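Local coordinates for protein beta-lactamase (Serratia marcescens, PDB 5GWA) that probably hydrolyses beta-lactam antibiotics to substituted beta-amino acids, as a class A extended-spectrum beta-lactamase that conveys antibiotic resistance and is captured here with the inhibitor avibactam, at residues A[25-28]-A[33-36]; A[136-141]-A[171-176]. All coordinates share one frame; numbering follows the deposited sequence.

Interaction 1 comes first along the chain and interaction 2 follows, and their centres lie about 14 Å apart. Interaction 1 is a hairpin at the margin of the five-stranded antiparallel sheet. Interaction 2 joins the loop after helix 126-135 to the end of helix 164-175, which packs on the sheet face carrying Ala25 and Leu27. The two contacts touch through Lys172: its NZ lies 2.8 Å from Gly28 O, a probable hydrogen bond, and its CD packs on Leu27 CD2. Neighbouring residues of one helix therefore serve different partners, Lys172 the sheet and Lys173 the loop.

Interaction 1: residues A[25-28]-A[33-36]; sequences AVLG and FKLN
Phe33, just ahead of strand 34-37, lies across from Gly28, and its carbonyl takes the first bond of the ladder: Gly28 N donates to Phe33 O over 2.9 Å. The Phe33 ring swings back under the partner strand, with CG anti to the backbone N (chi1 -179°). That turn brings the CE2 corner of the ring to Val26 CG1 at 3.5 Å, the methyl meeting the ring at its edge and in its plane.

Lys34 and Leu27 form a non-hydrogen-bonded antiparallel pair. On this side of the sheet Leu27 CD1 lies 4.0 Å from Lys34 CB; the two chains run side by side in the same direction before the ammonium end leads away. The CA of Lys34 also makes a CA-H...O contact to Val26 O, at 3.4 Å.

Leu35 holds Val26 at both polar atoms of its backbone. Val26 N gives its hydrogen to Leu35 O at 2.8 Å, and Leu35 N returns one to Val26 O at 3.0 Å. Below this pair their CB atoms stand 4.2 Å apart, on the Phe33 side of the sheet, where helices 4-15 and 257-276 cover them.

Asn36 and Ala25 form a non-hydrogen-bonded antiparallel pair, facing helix 164-175, while the carbonyl of Asn36 receives Lys8 NZ. Strand 21-28 is meanwhile bonded on its other edge to strand 243-253.

Chemically, the backbone does the binding here: three N-H...O bonds, reinforced by CA-H...O contacts, satisfy buried amides, while Val26, Leu35 and Phe33 turn one face into an apolar floor for the helices.

Interaction 2: residues A[136-141]-A[171-176]; sequences LGVKNI and LKKFYK. With NA (sodium ion), chain V.
The flat group at this contact is the peptide carbonyl of Leu136, and Lys173 comes to it from the helix: NZ stands nearly straight ahead of the C=O bond, at about 163° (C=O...NZ), 3.3 Å from Leu136 O. The hydrogen bond is weak, and the neighbouring methylene shares the oxygen, with Lys173 CE 3.4 Å from Leu136 O. The aromatic rings of the helix serve other neighbours: Phe174 meets Phe51 edge-to-face and also touches Tyr185, while Tyr175 lies against His243.

Lys173 gets there as an extended chain with one bend at its end (chi4 -88°), which turns the ammonium group toward the oxygen. Its aliphatic part is used as well. Val138 CG2 packs on Lys173 CE at 3.7 Å, the two side chains running past one another head to tail. The lysine thus offers a greasy flank to the loop and a charge to the carbonyl at the close of helix 126-135, where the partial negative charge expected at a helix C-terminus would probably favour the ammonium.

Gly137 turns the chain away from that helix with a positive phi of 88°. Beyond it the backbone of Val138 faces a different partner: Val138 O binds a sodium ion at 2.7 Å, together with two waters. One of these waters donates to Ile141 O at 2.8 Å, so the ion is tied to Ile141 through that water.

Strand 141-142 then pairs with strand 161-162 before helix 164-175 begins. The intervening chain carries Glu147 of the avibactam pocket, and the layout is consistent with the neck of the omega loop of class A beta-lactamases.

Interaction 1: residues A[25-28]-A[33-36]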
loop_
_atom_site.group_PDB
_atom_site.type_symbol
_atom_site.label_atom_id
_atom_site.label_comp_id
_atom_site.label_asym_id
_atom_site.label_seq_id
_atom_site.Cartn_x
_atom_site.Cartn_y
_atom_site.Cartn_z
ATOM N N ALA A 25 -6.103 -0.131 27.212
ATOM C CA ALA A 25 -7.237 -0.615 27.992
ATOM C C ALA A 25 -7.285 -2.122 27.919
ATOM O O ALA A 25 -6.960 -2.723 26.882
ATOM C CB ALA A 25 -8.549 -0.044 27.529
ATOM N N VAL A 26 -7.742 -2.709 29.021
ATOM C CA VAL A 26 -7.920 -4.147 29.152
ATOM C C VAL A 26 -9.243 -4.362 29.870
ATOM O O VAL A 26 -9.550 -3.659 30.839
ATOM C CB VAL A 26 -6.800 -4.807 29.988
ATOM C CG1 VAL A 26 -6.942 -6.332 29.948
ATOM C CG2 VAL A 26 -5.428 -4.412 29.508
ATOM N N LEU A 27 -10.017 -5.328 29.392
ATOM C CA LEU A 27 -11.251 -5.743 30.057
ATOM C C LEU A 27 -11.339 -7.260 30.015
ATOM O O LEU A 27 -11.335 -7.872 28.933
ATOM C CB LEU A 27 -12.430 -5.124 29.327
ATOM C CG LEU A 27 -13.773 -4.847 29.958
ATOM C CD1 LEU A 27 -13.571 -4.165 31.327
ATOM C CD2 LEU A 27 -14.567 -3.935 29.022
ATOM N N GLY A 28 -11.531 -7.888 31.174
ATOM C CA GLY A 28 -11.818 -9.317 31.159
ATOM C C GLY A 28 -13.149 -9.601 30.485
ATOM O O GLY A 28 -14.090 -8.846 30.613
ATOM N N PHE A 33 -12.046 -7.967 35.576
ATOM C CA PHE A 33 -10.750 -7.343 35.441
ATOM C C PHE A 33 -10.829 -6.141 34.519
ATOM O O PHE A 33 -11.498 -6.187 33.485
ATOM C CB PHE A 33 -9.728 -8.312 34.890
ATOM C CG PHE A 33 -8.365 -7.711 34.746
ATOM C CD1 PHE A 33 -7.588 -7.459 35.876
ATOM C CD2 PHE A 33 -7.892 -7.309 33.506
ATOM C CE1 PHE A 33 -6.338 -6.898 35.759
ATOM C CE2 PHE A 33 -6.631 -6.750 33.383
ATOM C CZ PHE A 33 -5.855 -6.544 34.516
ATOM N N LYS A 34 -10.212 -5.044 34.949
ATOM C CA LYS A 34 -10.275 -3.795 34.197
ATOM C C LYS A 34 -9.010 -2.994 34.459
ATOM O O LYS A 34 -8.610 -2.847 35.621
ATOM C CB LYS A 34 -11.528 -3.016 34.591
ATOM C CG LYS A 34 -11.587 -1.596 34.059
ATOM C CD LYS A 34 -12.941 -0.961 34.362
ATOM C CE LYS A 34 -12.772 0.412 34.979
ATOM N NZ LYS A 34 -14.087 0.944 35.426
ATOM N N LEU A 35 -8.339 -2.530 33.391
ATOM C CA LEU A 35 -7.157 -1.700 33.514
ATOM C C LEU A 35 -7.165 -0.662 32.406
ATOM O O LEU A 35 -7.378 -1.019 31.244
ATOM C CB LEU A 35 -5.905 -2.570 33.408
ATOM C CG LEU A 35 -4.582 -1.851 33.662
ATOM C CD1 LEU A 35 -3.670 -2.757 34.477
ATOM C CD2 LEU A 35 -3.913 -1.441 32.364
ATOM N N ASN A 36 -6.927 0.604 32.758
ATOM C CA ASN A 36 -6.867 1.705 31.797
ATOM C C ASN A 36 -5.609 2.513 32.054
ATOM O O ASN A 36 -5.262 2.770 33.216
ATOM C CB ASN A 36 -8.067 2.613 31.966
ATOM C CG ASN A 36 -9.367 1.971 31.549
ATOM O OD1 ASN A 36 -9.457 1.286 30.531
ATOM N ND2 ASN A 36 -10.383 2.154 32.368
#

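Interaction 2: residues A[136-141]-A[171-176]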
loop_
_atom_site.group_PDB
_atom_site.type_symbol
_atom_site.label_atom_id
_atom_site.label_comp_id
_atom_site.label_asym_id
_atom_site.label_seq_id
_atom_site.Cartn_x
_atom_site.Cartn_y
_atom_site.Cartn_z
ATOM N N LEU A 136 -24.911 0.892 19.832
ATOM C CA LEU A 136 -24.617 -0.278 20.647
ATOM C C LEU A 136 -24.446 0.091 22.131
ATOM O O LEU A 136 -24.303 -0.804 22.972
ATOM C CB LEU A 136 -23.371 -0.994 20.115
ATOM C CG LEU A 136 -23.501 -1.590 18.714
ATOM C CD1 LEU A 136 -22.175 -2.196 18.273
ATOM C CD2 LEU A 136 -24.597 -2.636 18.618
ATOM N N GLY A 137 -24.395 1.396 22.423
ATOM C CA GLY A 137 -24.140 1.917 23.752
ATOM C C GLY A 137 -22.678 2.111 24.102
ATOM O O GLY A 137 -22.299 1.942 25.254
ATOM N N VAL A 138 -21.837 2.277 23.082
ATOM C CA VAL A 138 -20.411 2.565 23.300
ATOM C C VAL A 138 -20.097 3.986 22.878
ATOM O O VAL A 138 -20.051 4.298 21.666
ATOM C CB VAL A 138 -19.483 1.600 22.534
ATOM C CG1 VAL A 138 -18.014 1.868 22.880
ATOM C CG2 VAL A 138 -19.856 0.165 22.830
ATOM N N LYS A 139 -19.813 4.842 23.858
ATOM C CA LYS A 139 -19.487 6.229 23.594
ATOM C C LYS A 139 -18.000 6.338 23.228
ATOM O O LYS A 139 -17.246 5.372 23.394
ATOM C CB LYS A 139 -19.785 7.101 24.810
ATOM C CG LYS A 139 -21.251 7.119 25.226
ATOM C CD LYS A 139 -21.504 8.232 26.225
ATOM C CE LYS A 139 -22.982 8.539 26.339
ATOM N NZ LYS A 139 -23.599 7.643 27.346
ATOM N N ASN A 140 -17.593 7.518 22.794
ATOM C CA ASN A 140 -16.152 7.855 22.645
ATOM C C ASN A 140 -15.492 7.112 21.510
ATOM O O ASN A 140 -14.271 6.862 21.547
ATOM C CB ASN A 140 -15.373 7.667 23.927
ATOM C CG ASN A 140 -15.555 8.827 24.883
ATOM O OD1 ASN A 140 -15.918 9.935 24.468
ATOM N ND2 ASN A 140 -15.460 8.550 26.142
ATOM N N ILE A 141 -16.250 6.904 20.441
ATOM C CA ILE A 141 -15.705 6.477 19.161
ATOM C C ILE A 141 -16.238 7.415 18.085
ATOM O O ILE A 141 -17.461 7.641 18.017
ATOM C CB ILE A 141 -16.098 5.020 18.820
ATOM C CG1 ILE A 141 -15.592 4.064 19.908
ATOM C CG2 ILE A 141 -15.520 4.599 17.464
ATOM C CD1 ILE A 141 -16.014 2.626 19.788
ATOM N N LEU A 171 -15.233 -4.551 22.068
ATOM C CA LEU A 171 -14.731 -5.908 21.855
ATOM C C LEU A 171 -15.418 -6.934 22.752
ATOM O O LEU A 171 -15.654 -8.065 22.329
ATOM C CB LEU A 171 -13.221 -5.973 22.077
ATOM C CG LEU A 171 -12.383 -5.317 20.989
ATOM C CD1 LEU A 171 -11.001 -5.034 21.511
ATOM C CD2 LEU A 171 -12.294 -6.142 19.716
ATOM N N LYS A 172 -15.746 -6.536 23.979
ATOM C CA LYS A 172 -16.427 -7.428 24.914
ATOM C C LYS A 172 -17.893 -7.690 24.541
ATOM O O LYS A 172 -18.300 -8.863 24.507
ATOM C CB LYS A 172 -16.313 -6.868 26.332
ATOM C CG LYS A 172 -17.031 -7.686 27.388
ATOM C CD LYS A 172 -16.682 -7.184 28.768
ATOM C CE LYS A 172 -17.346 -8.000 29.859
ATOM N NZ LYS A 172 -16.678 -7.804 31.174
ATOM N N LYS A 173 -18.605 -6.654 24.110
ATOM C CA LYS A 173 -19.974 -6.791 23.571
ATOM C C LYS A 173 -19.935 -7.761 22.409
ATOM O O LYS A 173 -20.730 -8.701 22.290
ATOM C CB LYS A 173 -20.506 -5.447 23.100
ATOM C CG LYS A 173 -20.826 -4.480 24.227
ATOM C CD LYS A 173 -21.594 -3.275 23.712
ATOM C CE LYS A 173 -21.872 -2.280 24.818
ATOM N NZ LYS A 173 -23.154 -2.653 25.486
ATOM N N PHE A 174 -18.929 -7.591 21.554
ATOM C CA PHE A 174 -18.808 -8.483 20.403
ATOM C C PHE A 174 -18.527 -9.932 20.832
ATOM O O PHE A 174 -19.164 -10.859 20.298
ATOM C CB PHE A 174 -17.676 -7.991 19.484
ATOM C CG PHE A 174 -17.167 -9.026 18.531
ATOM C CD1 PHE A 174 -17.951 -9.464 17.492
ATOM C CD2 PHE A 174 -15.860 -9.489 18.624
ATOM C CE1 PHE A 174 -17.486 -10.415 16.620
ATOM C CE2 PHE A 174 -15.388 -10.448 17.741
ATOM C CZ PHE A 174 -16.193 -10.867 16.702
ATOM N N TYR A 175 -17.543 -10.145 21.713
ATOM C CA TYR A 175 -17.081 -11.498 22.025
ATOM C C TYR A 175 -18.171 -12.301 22.687
ATOM O O TYR A 175 -18.244 -13.525 22.508
ATOM C CB TYR A 175 -15.808 -11.512 22.905
ATOM C CG TYR A 175 -15.075 -12.795 22.768
ATOM C CD1 TYR A 175 -14.191 -12.995 21.729
ATOM C CD2 TYR A 175 -15.389 -13.895 23.564
ATOM C CE1 TYR A 175 -13.562 -14.210 21.521
ATOM C CE2 TYR A 175 -14.776 -15.124 23.347
ATOM C CZ TYR A 175 -13.871 -15.282 22.319
ATOM O OH TYR A 175 -13.266 -16.499 22.022
ATOM N N LYS A 176 -19.014 -11.618 23.435
ATOM C CA LYS A 176 -20.116 -12.274 24.097
ATOM C C LYS A 176 -21.274 -12.463 23.126
ATOM O O LYS A 176 -22.339 -12.935 23.524
ATOM C CB LYS A 176 -20.559 -11.485 25.323
ATOM C CG LYS A 176 -19.466 -11.371 26.386
ATOM C CD LYS A 176 -19.892 -10.535 27.574
ATOM C CE LYS A 176 -20.965 -11.242 28.394
ATOM N NZ LYS A 176 -21.100 -10.613 29.742
HETATM NA NA NA V . -19.440 6.346 20.054
HETATM O O HOH W 1 -19.552 5.889 17.293
HETATM O O HOH W 2 -21.399 8.031 20.933
#